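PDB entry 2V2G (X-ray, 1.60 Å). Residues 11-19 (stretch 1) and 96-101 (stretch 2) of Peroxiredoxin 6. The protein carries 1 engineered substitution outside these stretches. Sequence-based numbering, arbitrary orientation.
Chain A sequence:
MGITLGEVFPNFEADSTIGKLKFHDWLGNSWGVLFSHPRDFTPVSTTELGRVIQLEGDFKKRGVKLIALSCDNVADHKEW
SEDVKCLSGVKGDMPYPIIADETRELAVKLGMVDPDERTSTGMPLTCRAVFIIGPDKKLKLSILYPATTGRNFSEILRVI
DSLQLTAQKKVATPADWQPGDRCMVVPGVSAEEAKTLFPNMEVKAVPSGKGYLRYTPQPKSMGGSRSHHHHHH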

# COMPACT_ATOMS: atom_id res chain seq x y z
N ASN A 11 19.40 6.59 8.30
CA ASN A 11 19.56 7.72 9.22
C ASN A 11 20.10 8.91 8.43
O ASN A 11 21.24 9.40 8.58
N PHE A 12 19.21 9.38 7.56
CA PHE A 12 19.59 10.38 6.58
C PHE A 12 19.64 11.78 7.18
O PHE A 12 18.95 12.06 8.19
N GLU A 13 20.45 12.64 6.54
CA GLU A 13 20.55 14.08 6.82
C GLU A 13 19.86 14.77 5.64
O GLU A 13 20.24 14.53 4.48
N ALA A 14 18.86 15.61 5.91
CA ALA A 14 18.16 16.34 4.85
C ALA A 14 17.83 17.77 5.30
O ALA A 14 17.67 18.01 6.49
N ASP A 15 17.70 18.71 4.36
CA ASP A 15 17.06 19.98 4.67
C ASP A 15 15.51 19.83 4.61
O ASP A 15 14.92 18.93 3.97
N SER A 16 14.88 20.75 5.31
CA SER A 16 13.45 20.71 5.50
C SER A 16 12.92 22.09 5.86
O SER A 16 13.69 23.00 6.13
N THR A 17 11.60 22.18 5.91
CA THR A 17 10.91 23.38 6.43
C THR A 17 11.16 23.73 7.91
O THR A 17 10.84 24.85 8.34
N ILE A 18 11.70 22.77 8.66
CA ILE A 18 12.15 23.01 10.03
C ILE A 18 13.67 23.03 10.13
O ILE A 18 14.20 23.01 11.23
N GLY A 19 14.36 23.17 9.01
CA GLY A 19 15.81 23.23 9.00
C GLY A 19 16.42 21.85 8.79
O GLY A 19 15.73 20.89 8.46
N TYR A 96 3.31 19.35 10.28
CA TYR A 96 4.43 18.43 9.98
C TYR A 96 5.49 19.11 9.08
O TYR A 96 5.17 19.99 8.27
N PRO A 97 6.76 18.65 9.19
CA PRO A 97 7.80 19.20 8.27
C PRO A 97 7.71 18.62 6.85
O PRO A 97 7.11 17.52 6.66
N ILE A 98 8.31 19.32 5.88
CA ILE A 98 8.45 18.79 4.50
C ILE A 98 9.93 18.80 4.15
O ILE A 98 10.58 19.85 4.25
N ILE A 99 10.48 17.65 3.81
CA ILE A 99 11.87 17.45 3.44
C ILE A 99 12.10 17.88 1.99
O ILE A 99 11.21 17.61 1.13
N ALA A 100 13.23 18.53 1.72
CA ALA A 100 13.63 18.96 0.37
C ALA A 100 14.70 18.03 -0.18
O ALA A 100 15.84 18.21 0.18
N ASP A 101 14.35 17.11 -1.07
CA ASP A 101 15.30 16.10 -1.61
C ASP A 101 15.82 16.51 -3.00
O ASP A 101 15.69 15.79 -4.03

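Stretch 2 begins at Y96, whose CA-to-CB bond points away from stretch 1; its ring takes no part in the contact. Its carbonyl does: a water donates a hydrogen bond to Y96 O (2.7 Å from the water oxygen) and lies 2.7 Å from T17 OG1, bridging the T17 side chain to the backbone carbonyl of Y96. P97 follows, its CA-to-CB bond pointing toward stretch 1. I18, in the p, t conformation, reaches the CG corner of this ring, with I18 CD1 3.7 Å from P97 CG.

The CA-to-CB bond of I98 (m, t) points sideways, and its backbone N and O both bond to T17. T17 adopts the p rotamer, which places OG1 3.0 Å from I98 N as the acceptor of a hydrogen bond, while T17 N donates to I98 O, also at 3.0 Å. The threonine thus engages both backbone polar groups of I98, and its methyl CG2 comes within 4.1 Å of I98 CB.

I99 (m, t) is covered most extensively by stretch 1 and shares a sheet face with S16, its partner in an antiparallel non-hydrogen-bonded pair. Its CG2 packs against A14 (CB to CG2, 3.6 Å), and its CD1 meets the edge of the F12 ring, 3.7 Å from CZ; F12 is a p rotamer whose CA-to-CB bond points toward stretch 2. S16, also p, turns its hydroxyl back into its own turn: OG accepts from I18 N (3.0 Å) and donates to G19 O (2.7 Å).

At A100 the methyl lies on the other face, along with the CB of D15, whose carboxylate leads away; D15 OD1 instead accepts from S16 N at 2.9 Å. The link here is through the backbone, A100 N to D15 O at 2.8 Å, and a second water accepts from D15 N (3.0 Å) and donates to A100 O (2.6 Å). D101 makes no contact with stretch 1.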

# COMPACT_ATOMS: atom_id res chain seq x y z
CB ASN A 11 20.45 7.35 10.38
CG ASN A 11 20.39 8.36 11.48
OD1 ASN A 11 19.54 9.27 11.49
ND2 ASN A 11 21.29 8.21 12.43
CB PHE A 12 18.69 10.32 5.33
CG PHE A 12 17.25 10.63 5.58
CD1 PHE A 12 16.80 11.93 5.67
CD2 PHE A 12 16.31 9.60 5.73
CE1 PHE A 12 15.46 12.23 5.87
CE2 PHE A 12 14.96 9.90 5.96
CZ PHE A 12 14.53 11.22 6.03
CB GLU A 13 22.03 14.52 6.97
CG GLU A 13 22.69 13.67 8.01
CD GLU A 13 24.08 14.08 8.43
OE1 GLU A 13 24.41 15.31 8.34
OE2 GLU A 13 24.84 13.18 8.90
CB ALA A 14 16.89 15.63 4.48
CB ASP A 15 17.44 21.07 3.68
CG ASP A 15 17.48 22.51 4.32
OD1 ASP A 15 16.93 22.83 5.43
OD2 ASP A 15 18.10 23.37 3.66
CB SER A 16 13.09 19.71 6.60
OG SER A 16 13.21 20.26 7.90
CB THR A 17 9.40 23.25 6.20
OG1 THR A 17 8.93 22.07 6.84
CG2 THR A 17 9.11 23.27 4.72
CB ILE A 18 11.53 22.02 11.03
CG1 ILE A 18 12.10 20.62 10.87
CG2 ILE A 18 9.98 22.03 10.92
CD1 ILE A 18 11.59 19.64 11.86
CB TYR A 96 3.96 17.11 9.31
CG TYR A 96 3.06 17.34 8.11
CD1 TYR A 96 3.59 17.68 6.88
CD2 TYR A 96 1.68 17.29 8.23
CE1 TYR A 96 2.76 17.96 5.78
CE2 TYR A 96 0.84 17.54 7.12
CZ TYR A 96 1.38 17.90 5.92
OH TYR A 96 0.58 18.17 4.84
CB PRO A 97 9.12 18.73 8.90
CG PRO A 97 8.77 18.01 10.20
CD PRO A 97 7.32 17.64 10.11
CB ILE A 98 7.69 19.62 3.46
CG1 ILE A 98 6.26 19.97 3.94
CG2 ILE A 98 7.61 18.85 2.12
CD1 ILE A 98 5.40 20.78 2.90
CB ILE A 99 12.24 15.99 3.58
CG1 ILE A 99 12.20 15.57 5.04
CG2 ILE A 99 13.65 15.69 2.91
CD1 ILE A 99 12.21 14.01 5.20
CB ALA A 100 14.17 20.38 0.38
CB ASP A 101 14.60 14.74 -1.66
CG ASP A 101 15.52 13.62 -2.10
OD1 ASP A 101 16.73 13.59 -1.66
OD2 ASP A 101 15.04 12.74 -2.86
O HOH W 1 17.85 17.43 1.60
O HOH W 2 6.35 22.35 7.63